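Local coordinates for protein esterase E25 (Uncultured bacterium, PDB 4Q05) that probably hydrolyses ester bonds, being a dimeric bacterial esterase of the hormone-sensitive lipase family with an alpha/beta-hydrolase fold, at residues E123-L128 with E350-L355; A157-V162 with V337-P342; T186-L191 with Q198-G203; A229-T234 with H346-L351; V104-G109 with E152-A157. All blocks are in the same frame, centred on the assembly; numbering follows the deposited sequence.

Interaction 1 (E123-L128 with E350-L355)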
# COMPACT_ATOMS: atom_id res chain seq x y z
N GLU A 123 21.06 0.94 22.13
CA GLU A 123 20.46 -0.36 22.35
C GLU A 123 20.44 -1.16 21.06
O GLU A 123 19.79 -0.77 20.09
CB GLU A 123 19.04 -0.19 22.90
CG GLU A 123 18.31 -1.48 23.23
CD GLU A 123 16.88 -1.23 23.70
OE1 GLU A 123 16.56 -0.07 24.04
OE2 GLU A 123 16.07 -2.19 23.72
N VAL A 124 21.17 -2.26 21.04
CA VAL A 124 21.12 -3.19 19.93
C VAL A 124 20.39 -4.44 20.38
O VAL A 124 20.71 -5.00 21.43
CB VAL A 124 22.54 -3.56 19.46
CG1 VAL A 124 22.48 -4.63 18.39
CG2 VAL A 124 23.28 -2.32 18.97
N ALA A 125 19.39 -4.86 19.62
CA ALA A 125 18.60 -6.03 20.00
C ALA A 125 19.50 -7.25 20.14
O ALA A 125 20.38 -7.48 19.32
CB ALA A 125 17.50 -6.30 18.99
N PRO A 126 19.28 -8.04 21.20
CA PRO A 126 20.11 -9.23 21.46
C PRO A 126 20.37 -10.05 20.20
O PRO A 126 21.52 -10.35 19.89
CB PRO A 126 19.26 -10.02 22.46
CG PRO A 126 18.53 -8.96 23.23
CD PRO A 126 18.24 -7.86 22.23
N ASP A 127 19.32 -10.39 19.46
CA ASP A 127 19.50 -11.23 18.28
C ASP A 127 20.00 -10.45 17.06
O ASP A 127 20.16 -11.03 16.00
CB ASP A 127 18.23 -12.01 17.94
CG ASP A 127 17.87 -13.05 19.00
OD1 ASP A 127 18.78 -13.62 19.63
OD2 ASP A 127 16.66 -13.29 19.19
N LEU A 128 20.23 -9.15 17.22
CA LEU A 128 20.80 -8.34 16.14
C LEU A 128 22.23 -7.92 16.46
O LEU A 128 22.87 -7.16 15.71
CB LEU A 128 19.95 -7.10 15.86
CG LEU A 128 18.53 -7.40 15.38
CD1 LEU A 128 17.81 -6.11 14.99
CD2 LEU A 128 18.58 -8.36 14.20
N GLU A 350 8.36 -2.75 13.21
CA GLU A 350 8.15 -3.77 12.18
C GLU A 350 9.47 -4.13 11.49
O GLU A 350 9.74 -5.30 11.25
CB GLU A 350 7.12 -3.30 11.15
CG GLU A 350 5.70 -3.13 11.70
CD GLU A 350 4.95 -4.45 11.89
OE1 GLU A 350 5.48 -5.54 11.56
OE2 GLU A 350 3.80 -4.40 12.39
N LEU A 351 10.30 -3.13 11.17
CA LEU A 351 11.58 -3.41 10.54
C LEU A 351 12.39 -4.30 11.47
O LEU A 351 12.95 -5.31 11.06
CB LEU A 351 12.35 -2.12 10.24
CG LEU A 351 13.72 -2.35 9.57
CD1 LEU A 351 13.57 -3.23 8.34
CD2 LEU A 351 14.43 -1.04 9.23
N ASN A 352 12.43 -3.92 12.75
CA ASN A 352 13.13 -4.72 13.73
C ASN A 352 12.67 -6.17 13.72
O ASN A 352 13.49 -7.09 13.71
CB ASN A 352 12.96 -4.13 15.13
CG ASN A 352 13.54 -5.03 16.20
OD1 ASN A 352 14.73 -4.97 16.52
ND2 ASN A 352 12.71 -5.89 16.76
N ALA A 353 11.36 -6.37 13.72
CA ALA A 353 10.82 -7.73 13.69
C ALA A 353 11.22 -8.43 12.40
O ALA A 353 11.46 -9.63 12.38
CB ALA A 353 9.30 -7.71 13.86
N PHE A 354 11.30 -7.67 11.33
CA PHE A 354 11.61 -8.19 10.01
C PHE A 354 13.07 -8.64 9.97
O PHE A 354 13.39 -9.69 9.42
CB PHE A 354 11.33 -7.11 8.97
CG PHE A 354 11.50 -7.56 7.56
CD1 PHE A 354 10.44 -8.12 6.87
CD2 PHE A 354 12.71 -7.38 6.90
CE1 PHE A 354 10.58 -8.52 5.55
CE2 PHE A 354 12.85 -7.76 5.57
CZ PHE A 354 11.79 -8.34 4.90
N LEU A 355 13.96 -7.84 10.55
CA LEU A 355 15.37 -8.20 10.65
C LEU A 355 15.59 -9.41 11.57
O LEU A 355 16.41 -10.27 11.28
CB LEU A 355 16.20 -7.01 11.17
CG LEU A 355 16.18 -5.73 10.33
CD1 LEU A 355 17.06 -4.68 10.97
CD2 LEU A 355 16.63 -6.01 8.89

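Interaction 2 (A157-V162 with V337-P342)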
# COMPACT_ATOMS: atom_id res chain seq x y z
N ALA A 157 18.96 2.94 13.03
CA ALA A 157 19.78 2.39 14.11
C ALA A 157 19.02 2.38 15.44
O ALA A 157 18.91 1.34 16.08
CB ALA A 157 21.09 3.15 14.23
N THR A 158 18.49 3.54 15.86
CA THR A 158 17.84 3.62 17.16
C THR A 158 16.57 2.81 17.25
O THR A 158 16.36 2.10 18.22
CB THR A 158 17.42 5.05 17.56
OG1 THR A 158 17.29 5.88 16.41
CG2 THR A 158 18.40 5.63 18.52
N LEU A 159 15.72 2.93 16.24
CA LEU A 159 14.40 2.31 16.32
C LEU A 159 14.41 0.85 15.93
O LEU A 159 13.68 0.06 16.52
CB LEU A 159 13.39 3.09 15.48
CG LEU A 159 13.21 4.51 16.00
CD1 LEU A 159 12.05 5.21 15.31
CD2 LEU A 159 12.99 4.48 17.49
N ALA A 160 15.21 0.47 14.93
CA ALA A 160 15.30 -0.94 14.61
C ALA A 160 16.30 -1.65 15.52
O ALA A 160 16.43 -2.87 15.47
CB ALA A 160 15.64 -1.15 13.13
N LYS A 161 17.01 -0.88 16.35
CA LYS A 161 17.94 -1.43 17.34
C LYS A 161 19.00 -2.32 16.71
O LYS A 161 19.16 -3.49 17.06
CB LYS A 161 17.17 -2.21 18.41
CG LYS A 161 16.12 -1.35 19.11
CD LYS A 161 15.34 -2.18 20.12
CE LYS A 161 14.23 -1.36 20.77
NZ LYS A 161 13.38 -2.20 21.66
N VAL A 162 19.74 -1.74 15.77
CA VAL A 162 20.72 -2.49 15.01
C VAL A 162 21.82 -1.51 14.65
O VAL A 162 21.55 -0.32 14.48
CB VAL A 162 20.09 -3.05 13.72
CG1 VAL A 162 19.70 -1.90 12.78
CG2 VAL A 162 21.04 -4.02 13.04
N VAL A 337 11.19 11.15 9.65
CA VAL A 337 11.42 12.58 9.83
C VAL A 337 11.14 13.00 11.28
O VAL A 337 11.78 13.91 11.81
CB VAL A 337 10.55 13.40 8.86
CG1 VAL A 337 10.31 14.80 9.39
CG2 VAL A 337 11.22 13.45 7.48
N ASP A 338 10.21 12.32 11.93
CA ASP A 338 9.92 12.61 13.33
C ASP A 338 9.84 11.32 14.12
O ASP A 338 8.91 10.52 13.94
CB ASP A 338 8.61 13.39 13.45
CG ASP A 338 8.34 13.87 14.87
OD1 ASP A 338 8.64 13.13 15.84
OD2 ASP A 338 7.83 14.99 15.01
N LEU A 339 10.80 11.12 15.01
CA LEU A 339 10.92 9.85 15.72
C LEU A 339 9.76 9.64 16.69
O LEU A 339 9.56 8.52 17.18
CB LEU A 339 12.25 9.76 16.47
CG LEU A 339 13.57 9.79 15.67
CD1 LEU A 339 14.18 8.40 15.59
CD2 LEU A 339 13.42 10.40 14.28
N THR A 340 9.01 10.69 16.99
CA THR A 340 7.87 10.54 17.90
C THR A 340 6.57 10.13 17.19
O THR A 340 5.57 9.86 17.85
CB THR A 340 7.56 11.82 18.67
OG1 THR A 340 7.02 12.80 17.77
CG2 THR A 340 8.83 12.38 19.37
N ALA A 341 6.55 10.13 15.86
CA ALA A 341 5.32 9.76 15.16
C ALA A 341 5.00 8.30 15.43
O ALA A 341 5.86 7.43 15.29
CB ALA A 341 5.46 10.01 13.66
N PRO A 342 3.77 8.01 15.86
CA PRO A 342 3.44 6.58 15.97
C PRO A 342 3.73 5.82 14.68
O PRO A 342 4.09 4.66 14.77
CB PRO A 342 1.95 6.59 16.30
CG PRO A 342 1.81 7.85 17.17
CD PRO A 342 2.77 8.87 16.54

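Interaction 3 (T186-L191 with Q198-G203)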
# COMPACT_ATOMS: atom_id res chain seq x y z
N THR A 186 31.80 -1.91 -3.59
CA THR A 186 33.11 -2.00 -2.93
C THR A 186 32.96 -2.28 -1.45
O THR A 186 33.60 -3.17 -0.91
CB THR A 186 33.91 -0.69 -3.12
OG1 THR A 186 34.29 -0.56 -4.49
CG2 THR A 186 35.15 -0.68 -2.26
N VAL A 187 32.09 -1.53 -0.79
CA VAL A 187 31.88 -1.73 0.63
C VAL A 187 31.26 -3.09 0.90
O VAL A 187 31.67 -3.81 1.81
CB VAL A 187 30.99 -0.62 1.24
CG1 VAL A 187 30.59 -0.98 2.66
CG2 VAL A 187 31.73 0.70 1.22
N TYR A 188 30.27 -3.45 0.10
CA TYR A 188 29.63 -4.76 0.28
C TYR A 188 30.64 -5.91 0.14
O TYR A 188 30.67 -6.82 0.97
CB TYR A 188 28.49 -4.94 -0.72
CG TYR A 188 27.68 -6.20 -0.48
CD1 TYR A 188 26.77 -6.27 0.57
CD2 TYR A 188 27.84 -7.31 -1.29
CE1 TYR A 188 26.03 -7.41 0.80
CE2 TYR A 188 27.11 -8.46 -1.07
CZ TYR A 188 26.20 -8.50 -0.03
OH TYR A 188 25.46 -9.64 0.21
N GLN A 189 31.45 -5.88 -0.92
CA GLN A 189 32.45 -6.94 -1.11
C GLN A 189 33.37 -7.03 0.08
O GLN A 189 33.68 -8.12 0.56
CB GLN A 189 33.26 -6.70 -2.38
CG GLN A 189 32.56 -7.15 -3.65
CD GLN A 189 33.41 -8.10 -4.49
OE1 GLN A 189 34.48 -7.73 -4.99
NE2 GLN A 189 32.92 -9.34 -4.66
N HIS A 190 33.82 -5.88 0.57
CA HIS A 190 34.69 -5.86 1.74
C HIS A 190 34.03 -6.54 2.92
O HIS A 190 34.67 -7.33 3.62
CB HIS A 190 35.08 -4.43 2.10
CG HIS A 190 35.81 -4.32 3.41
ND1 HIS A 190 37.16 -4.55 3.52
CD2 HIS A 190 35.37 -4.01 4.65
CE1 HIS A 190 37.53 -4.38 4.78
NE2 HIS A 190 36.46 -4.05 5.49
N LEU A 191 32.76 -6.24 3.14
CA LEU A 191 32.04 -6.82 4.26
C LEU A 191 31.95 -8.34 4.17
O LEU A 191 32.08 -9.03 5.19
CB LEU A 191 30.64 -6.20 4.38
CG LEU A 191 30.63 -4.72 4.75
CD1 LEU A 191 29.23 -4.13 4.60
CD2 LEU A 191 31.17 -4.51 6.17
N GLN A 198 24.45 -13.20 5.12
CA GLN A 198 23.13 -13.49 5.69
C GLN A 198 22.88 -12.69 6.97
O GLN A 198 21.74 -12.54 7.41
CB GLN A 198 22.98 -14.99 5.94
CG GLN A 198 21.61 -15.41 6.41
CD GLN A 198 20.52 -15.13 5.40
OE1 GLN A 198 20.77 -15.14 4.19
NE2 GLN A 198 19.31 -14.87 5.88
N LYS A 199 23.95 -12.18 7.56
CA LYS A 199 23.84 -11.37 8.76
C LYS A 199 23.64 -9.90 8.42
O LYS A 199 23.59 -9.04 9.30
CB LYS A 199 25.09 -11.52 9.62
CG LYS A 199 25.27 -12.92 10.21
CD LYS A 199 26.49 -12.98 11.12
CE LYS A 199 26.77 -14.41 11.57
NZ LYS A 199 25.65 -14.96 12.38
N ILE A 200 23.57 -9.62 7.12
CA ILE A 200 23.54 -8.24 6.66
C ILE A 200 22.20 -7.88 6.06
O ILE A 200 21.67 -8.59 5.20
CB ILE A 200 24.64 -8.00 5.61
CG1 ILE A 200 26.02 -8.14 6.27
CG2 ILE A 200 24.48 -6.62 4.95
CD1 ILE A 200 27.17 -7.97 5.31
N ALA A 201 21.64 -6.76 6.53
CA ALA A 201 20.51 -6.13 5.84
C ALA A 201 21.06 -4.95 5.04
O ALA A 201 22.03 -4.32 5.41
CB ALA A 201 19.42 -5.68 6.84
N LEU A 202 20.42 -4.66 3.92
CA LEU A 202 20.89 -3.61 3.06
C LEU A 202 19.72 -2.76 2.60
O LEU A 202 18.70 -3.27 2.14
CB LEU A 202 21.55 -4.23 1.82
CG LEU A 202 21.86 -3.28 0.66
CD1 LEU A 202 22.96 -2.31 1.05
CD2 LEU A 202 22.25 -4.05 -0.60
N GLY A 203 19.86 -1.45 2.69
CA GLY A 203 18.90 -0.63 2.00
C GLY A 203 18.81 0.78 2.49
O GLY A 203 19.69 1.28 3.18

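Interaction 4 (A229-T234 with H346-L351)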
# COMPACT_ATOMS: atom_id res chain seq x y z
N ALA A 229 18.38 -9.51 4.15
CA ALA A 229 17.14 -8.74 4.03
C ALA A 229 17.40 -7.40 3.36
O ALA A 229 18.52 -6.87 3.44
CB ALA A 229 16.53 -8.50 5.40
N LEU A 230 16.39 -6.84 2.69
CA LEU A 230 16.52 -5.52 2.10
C LEU A 230 15.49 -4.61 2.72
O LEU A 230 14.41 -5.05 3.07
CB LEU A 230 16.27 -5.56 0.60
CG LEU A 230 17.13 -6.49 -0.24
CD1 LEU A 230 16.78 -6.25 -1.70
CD2 LEU A 230 18.61 -6.25 0.03
N PHE A 231 15.85 -3.33 2.84
CA PHE A 231 14.91 -2.29 3.21
C PHE A 231 14.80 -1.31 2.06
O PHE A 231 15.80 -0.73 1.63
CB PHE A 231 15.42 -1.56 4.46
CG PHE A 231 14.61 -0.37 4.82
CD1 PHE A 231 13.37 -0.52 5.42
CD2 PHE A 231 15.08 0.91 4.56
CE1 PHE A 231 12.61 0.59 5.76
CE2 PHE A 231 14.35 2.02 4.90
CZ PHE A 231 13.11 1.87 5.50
N LEU A 232 13.58 -1.14 1.53
CA LEU A 232 13.35 -0.16 0.46
C LEU A 232 12.27 0.83 0.88
O LEU A 232 11.07 0.57 0.73
CB LEU A 232 12.94 -0.86 -0.83
CG LEU A 232 13.89 -1.93 -1.35
CD1 LEU A 232 13.29 -2.57 -2.59
CD2 LEU A 232 15.26 -1.32 -1.68
N GLY A 233 12.68 1.96 1.42
CA GLY A 233 11.78 3.01 1.78
C GLY A 233 11.67 3.94 0.61
O GLY A 233 12.67 4.29 0.07
N THR A 234 10.45 4.26 0.23
CA THR A 234 10.12 5.13 -0.88
C THR A 234 11.16 5.07 -2.02
O THR A 234 11.80 6.02 -2.34
CB THR A 234 9.81 6.57 -0.40
OG1 THR A 234 9.40 7.37 -1.48
CG2 THR A 234 10.99 7.19 0.27
N HIS A 346 6.06 2.58 14.77
CA HIS A 346 5.52 1.30 14.32
C HIS A 346 6.38 0.76 13.17
O HIS A 346 6.81 -0.41 13.18
CB HIS A 346 4.08 1.49 13.84
CG HIS A 346 3.51 0.28 13.16
ND1 HIS A 346 3.60 -0.98 13.69
CD2 HIS A 346 2.84 0.16 11.99
CE1 HIS A 346 3.00 -1.84 12.88
NE2 HIS A 346 2.54 -1.17 11.84
N ALA A 347 6.65 1.61 12.19
CA ALA A 347 7.36 1.18 11.00
C ALA A 347 8.67 0.49 11.37
O ALA A 347 9.02 -0.57 10.84
CB ALA A 347 7.63 2.38 10.11
N PHE A 348 9.41 1.09 12.29
CA PHE A 348 10.73 0.57 12.61
C PHE A 348 10.70 -0.55 13.64
O PHE A 348 11.58 -1.40 13.67
CB PHE A 348 11.68 1.72 12.95
CG PHE A 348 12.00 2.55 11.76
CD1 PHE A 348 12.85 2.07 10.78
CD2 PHE A 348 11.37 3.77 11.55
CE1 PHE A 348 13.12 2.81 9.64
CE2 PHE A 348 11.64 4.52 10.42
CZ PHE A 348 12.51 4.04 9.46
N ALA A 349 9.64 -0.59 14.45
CA ALA A 349 9.39 -1.80 15.22
C ALA A 349 9.13 -2.98 14.27
O ALA A 349 9.64 -4.08 14.48
CB ALA A 349 8.23 -1.59 16.19
N GLU A 350 8.36 -2.75 13.21
CA GLU A 350 8.15 -3.77 12.18
C GLU A 350 9.47 -4.13 11.49
O GLU A 350 9.74 -5.30 11.25
CB GLU A 350 7.12 -3.30 11.15
CG GLU A 350 5.70 -3.13 11.70
CD GLU A 350 4.95 -4.45 11.89
OE1 GLU A 350 5.48 -5.54 11.56
OE2 GLU A 350 3.80 -4.40 12.39
N LEU A 351 10.30 -3.13 11.17
CA LEU A 351 11.58 -3.41 10.54
C LEU A 351 12.39 -4.30 11.47
O LEU A 351 12.95 -5.31 11.06
CB LEU A 351 12.35 -2.12 10.24
CG LEU A 351 13.72 -2.35 9.57
CD1 LEU A 351 13.57 -3.23 8.34
CD2 LEU A 351 14.43 -1.04 9.23

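Interaction 5 (V104-G109 with E152-A157)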
# COMPACT_ATOMS: atom_id res chain seq x y z
N VAL A 104 23.10 8.33 19.86
CA VAL A 104 23.58 7.52 18.76
C VAL A 104 24.99 7.98 18.41
O VAL A 104 25.25 9.18 18.29
CB VAL A 104 22.66 7.63 17.53
CG1 VAL A 104 23.16 6.72 16.43
CG2 VAL A 104 21.24 7.25 17.91
N SER A 105 25.91 7.03 18.31
CA SER A 105 27.27 7.34 17.90
C SER A 105 27.29 7.38 16.38
O SER A 105 26.85 6.44 15.73
CB SER A 105 28.22 6.25 18.43
OG SER A 105 29.43 6.23 17.70
N VAL A 106 27.79 8.49 15.83
CA VAL A 106 27.98 8.59 14.39
C VAL A 106 29.43 8.92 14.06
O VAL A 106 29.91 10.01 14.35
CB VAL A 106 27.08 9.66 13.77
CG1 VAL A 106 27.29 9.70 12.26
CG2 VAL A 106 25.61 9.38 14.11
N GLU A 107 30.12 7.97 13.44
CA GLU A 107 31.57 8.11 13.25
C GLU A 107 31.98 7.88 11.82
O GLU A 107 31.70 6.82 11.25
CB GLU A 107 32.32 7.13 14.15
CG GLU A 107 32.20 7.45 15.64
CD GLU A 107 33.03 8.66 16.06
OE1 GLU A 107 33.76 9.22 15.21
OE2 GLU A 107 32.95 9.04 17.24
N HIS A 108 32.65 8.87 11.24
CA HIS A 108 33.12 8.78 9.87
C HIS A 108 34.26 7.79 9.79
O HIS A 108 35.06 7.66 10.72
CB HIS A 108 33.62 10.14 9.39
CG HIS A 108 34.02 10.15 7.95
ND1 HIS A 108 33.13 9.89 6.92
CD2 HIS A 108 35.22 10.37 7.35
CE1 HIS A 108 33.76 9.96 5.76
NE2 HIS A 108 35.03 10.25 6.00
N GLY A 109 34.33 7.08 8.67
CA GLY A 109 35.45 6.21 8.41
C GLY A 109 35.58 5.98 6.92
O GLY A 109 34.83 6.55 6.13
N GLU A 152 18.59 9.23 8.18
CA GLU A 152 17.78 8.01 8.14
C GLU A 152 18.49 6.83 8.81
O GLU A 152 17.85 5.96 9.40
CB GLU A 152 17.37 7.66 6.71
CG GLU A 152 16.53 6.40 6.61
CD GLU A 152 16.16 6.05 5.18
OE1 GLU A 152 16.99 6.27 4.26
OE2 GLU A 152 15.04 5.55 4.97
N ALA A 153 19.82 6.80 8.70
CA ALA A 153 20.62 5.75 9.33
C ALA A 153 20.48 5.82 10.84
O ALA A 153 20.43 4.80 11.52
CB ALA A 153 22.09 5.93 8.95
N ILE A 154 20.47 7.04 11.36
CA ILE A 154 20.30 7.24 12.79
C ILE A 154 18.92 6.72 13.23
O ILE A 154 18.80 6.05 14.26
CB ILE A 154 20.45 8.72 13.13
CG1 ILE A 154 21.90 9.16 12.90
CG2 ILE A 154 20.01 9.01 14.57
CD1 ILE A 154 22.06 10.67 12.80
N VAL A 155 17.90 7.01 12.43
CA VAL A 155 16.54 6.55 12.74
C VAL A 155 16.46 5.04 12.72
O VAL A 155 15.91 4.41 13.64
CB VAL A 155 15.50 7.09 11.74
CG1 VAL A 155 14.17 6.42 11.99
CG2 VAL A 155 15.38 8.60 11.85
N ILE A 156 16.99 4.43 11.66
CA ILE A 156 17.01 3.00 11.58
C ILE A 156 17.77 2.40 12.76
O ILE A 156 17.30 1.47 13.42
CB ILE A 156 17.65 2.54 10.25
CG1 ILE A 156 16.77 2.95 9.06
CG2 ILE A 156 17.89 1.05 10.26
CD1 ILE A 156 17.44 2.74 7.69
N ALA A 157 18.96 2.94 13.03
CA ALA A 157 19.78 2.39 14.11
C ALA A 157 19.02 2.38 15.44
O ALA A 157 18.91 1.34 16.08
CB ALA A 157 21.09 3.15 14.23

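Interaction 1 (E123-L128 with E350-L355)
A125 and L128 make a small, mostly apolar loop-on-helix contact with N352 and L355, joining the connection between strands 114-120 and 132-136 to the long C-terminal helix 342-358. Only 148 Å² is buried, and the backbones stay well apart: the CA of L128 is 7.7 Å from the CA of L355. Side chains therefore bridge the gap. The isobutyl group of L128 does most of it. With its CG lying beside the backbone N (chi1 -63°), its two methyls divide between N352 and L355, one helical turn apart. CD2 of L128 rests 4.1 Å from CB of L355, the two side chains meeting at about a right angle, while CD1 of L128 lies against the end of N352. A125 adds its methyl on the same amide; CB of A125 points at the helix, whereas N352 starts across the line of contact and reaches the loop with its terminal group alone. A tight turn presents both loop residues together, for N of L128 is bonded to O of A125 at 2.7 Å, at the start of the short 3-10 segment 126-128. Behind this pair, the backbone of A125 is hydrogen-bonded with K161, and L128 also packs on V162 and L356. The contact thus lies where the end of helix 151-160 passes helix 342-358, whose F354 is turned elsewhere, edge-to-face with F295 of strand 294-299.

Interaction 2 (A157-V162 with V337-P342)
Before the chain brings L339 against L159 and T158 of helix 151-160, it sets up a compact turn at D338. One carboxylate oxygen of D338 takes two bonds from T340. N of T340 reaches OD1 of D338 at 2.7 Å, nearly along the C-O axis and with an N-H...O angle of 148°, which defines an Asx turn; OG1 of T340 donates to OD1 of D338 at a short 2.5 Å from above the carboxylate plane, 38° out of it. The rest of D338 leans on V53 and I57 of helix 52-59. L339, next in sequence, is the residue that crosses to the other segment. Its CG sits beside the backbone N (chi1 -63°), and CD1 of L339 lies 3.8 Å from CD1 of L159, with CG of L159 only slightly farther away. The same methyl is 4.1 Å from OG1 of T158, whose polar partner is instead O of I154, one turn back in its own helix. Turn and contact belong together, because residues 338 to 341 form a type I beta turn that displays L339 at its second position: N of A341 meets O of D338 at 3.1 Å. In the alpha/beta-hydrolase fold this is the loop between the last strand of the sheet, 322-327, and the final helix. T340 points away from helix 151-160 and touches V53. A341 then takes the N-cap position, and P342 opens helix 342-358, whose T344 and F348 pack against L159.

Interaction 3 (T186-L191 with Q198-G203)
I200 meets L191 and Y188 because its torsions spread its two branches toward different partners. CG1 of I200 leaves beside the backbone N (chi1 -66°), and an extended second torsion of 178° carries CD1 outward until it is 4.0 Å from CB of L191. CG2 takes the position opposite the backbone N and approaches the tyrosine. On the helix, Y188 begins across the line of contact, but its anti first torsion (-173°) swings the ring over toward the strand. What results is an edge approach: CG2 of I200 lies near the plane of the Y188 ring, 4.5 Å from CE1 of Y188, so the methyl grazes the rim without stacking on a face. The leucine contact is ordinary van der Waals packing, the tyrosine one a longer approach; CA of L191 and CA of I200 are 8.9 Å apart. The OH of Y188 is hydrogen-bonded to O of D225; a buried hydroxyl is thereby satisfied, and the ring is tethered at its hydroxyl end as well as meeting I200 at its edge. Y188 also packs on P227 and on L219 of helix 206-221. Helix 179-194 joins strand 164-168 to strand 200-205, a parallel beta-alpha-beta connection that passes over the intervening strand 132-136. V134 of that strand touches both L191 and I200, and thus supports the contact from the sheet. Along the helix, V187 leans on V114 and V116 of strand 114-120, while L202 packs on helix 206-221.

Interaction 4 (A229-T234 with H346-L351)
F231 of strand 229-235 faces L351 and F348 of helix 342-358 across a helix-on-sheet spacing, the nearest CA atoms, those of F231 and L351, being 8.1 Å apart. The phenyl ring of F231 fills most of that gap and accounts for 62 of the 123 Å² buried. Its CG lies anti to the backbone N (chi1 173°), beside the carbonyl carbon, which lays the ring along the strand in the direction of G233. Accordingly, N of G233 sits 3.9 Å above the plane of the F231 ring, toward its rim. Near the base of the ring, both methyls of L351, CD1 and CD2, rest against CD1 of F231, each at 4.0 Å and from the same side, and the two side chains run at about a right angle. At the far end, CZ of F231 approaches CE1 of F348 at 4.2 Å. The two rings meet obliquely, in apolar contact. L351 and F348 lie three residues apart on one helix face, so both meet the helix-facing side of the ring, one near its base and one near its tip. Elsewhere on helix 342-358, E350 forms a salt bridge with R316 of the second subunit. The strand is backbone-bonded to strand 200-205 through L202 and G204, placing F231 close to a probable nucleophile elbow. F348 also packs on V155, I156 and L159, and F231 on E152, so helix 151-160 closes this apolar layer from beside.

Interaction 5 (V104-G109 with E152-A157)
I154 is touched by both V104 and V106, whose side chains leave the same side of the edge strand and its approach. The first shell is a three-residue aliphatic contact. CG2 of V104 meets CG2 of I154 at 4.0 Å, obliquely, while CG2 of V106 lies 3.9 Å from CG1 of I154 and 4.0 Å from CD1 of I154, approaching at about a right angle. The isoleucine is thus split by branch, its short methyl serving V104 and its longer arm V106. The two valines share one rotamer (chi1 -177° in V104 and -179° in V106), with CG2 beside the backbone N, so equivalent methyls are offered two residues apart. S105, between them, points elsewhere, as alternation along an extended chain requires. Although CA of V104 and CA of I154 are 6.8 Å apart, the chains touch through side chains alone, and 148 Å² is buried. Next come the residues that surround I154: A95, I98 and S99 of helix 91-102 pack on it, and S99 also meets V106. The strand is fixed by backbone bonds of S105 with T120 and of E107 with Y118. Helix 151-160 is anchored at its start, where OE1 of E152 is bonded to OG of S205 and OE2 of E152 to OH of Y335. The arrangement is that of the opening of an alpha/beta-hydrolase sheet: two antiparallel strands, 105-111 and 114-120, precede the parallel ones, and helix 151-160, linking strands 132-136 and 164-168, packs against 114-120 and 164-168, where A153 and A157 touch V119 and V164.

How the interactions relate
Along the chain, interaction 5 closes first, and interaction 3 before interaction 4 opens. The first segments of interactions 1 and 2 lie before interaction 3, their partners near the C-terminus. The centres of interactions 1, 2 and 4 lie 11 to 12 Å apart, where helices 151-160 and 342-358 meet; CB of L159 is 3.4 Å from CB of F348. Interactions 2 and 5 share A157; 1 and 4 share E350 and L351. The centre of interaction 3 lies about 22 Å from that of interaction 2, yet its strand 200-205 pairs with 229-235 of interaction 4. Interactions 3, 4 and 5 join helices to one sheet, while 1 and 2 fasten loops to helices 342-358 and 151-160.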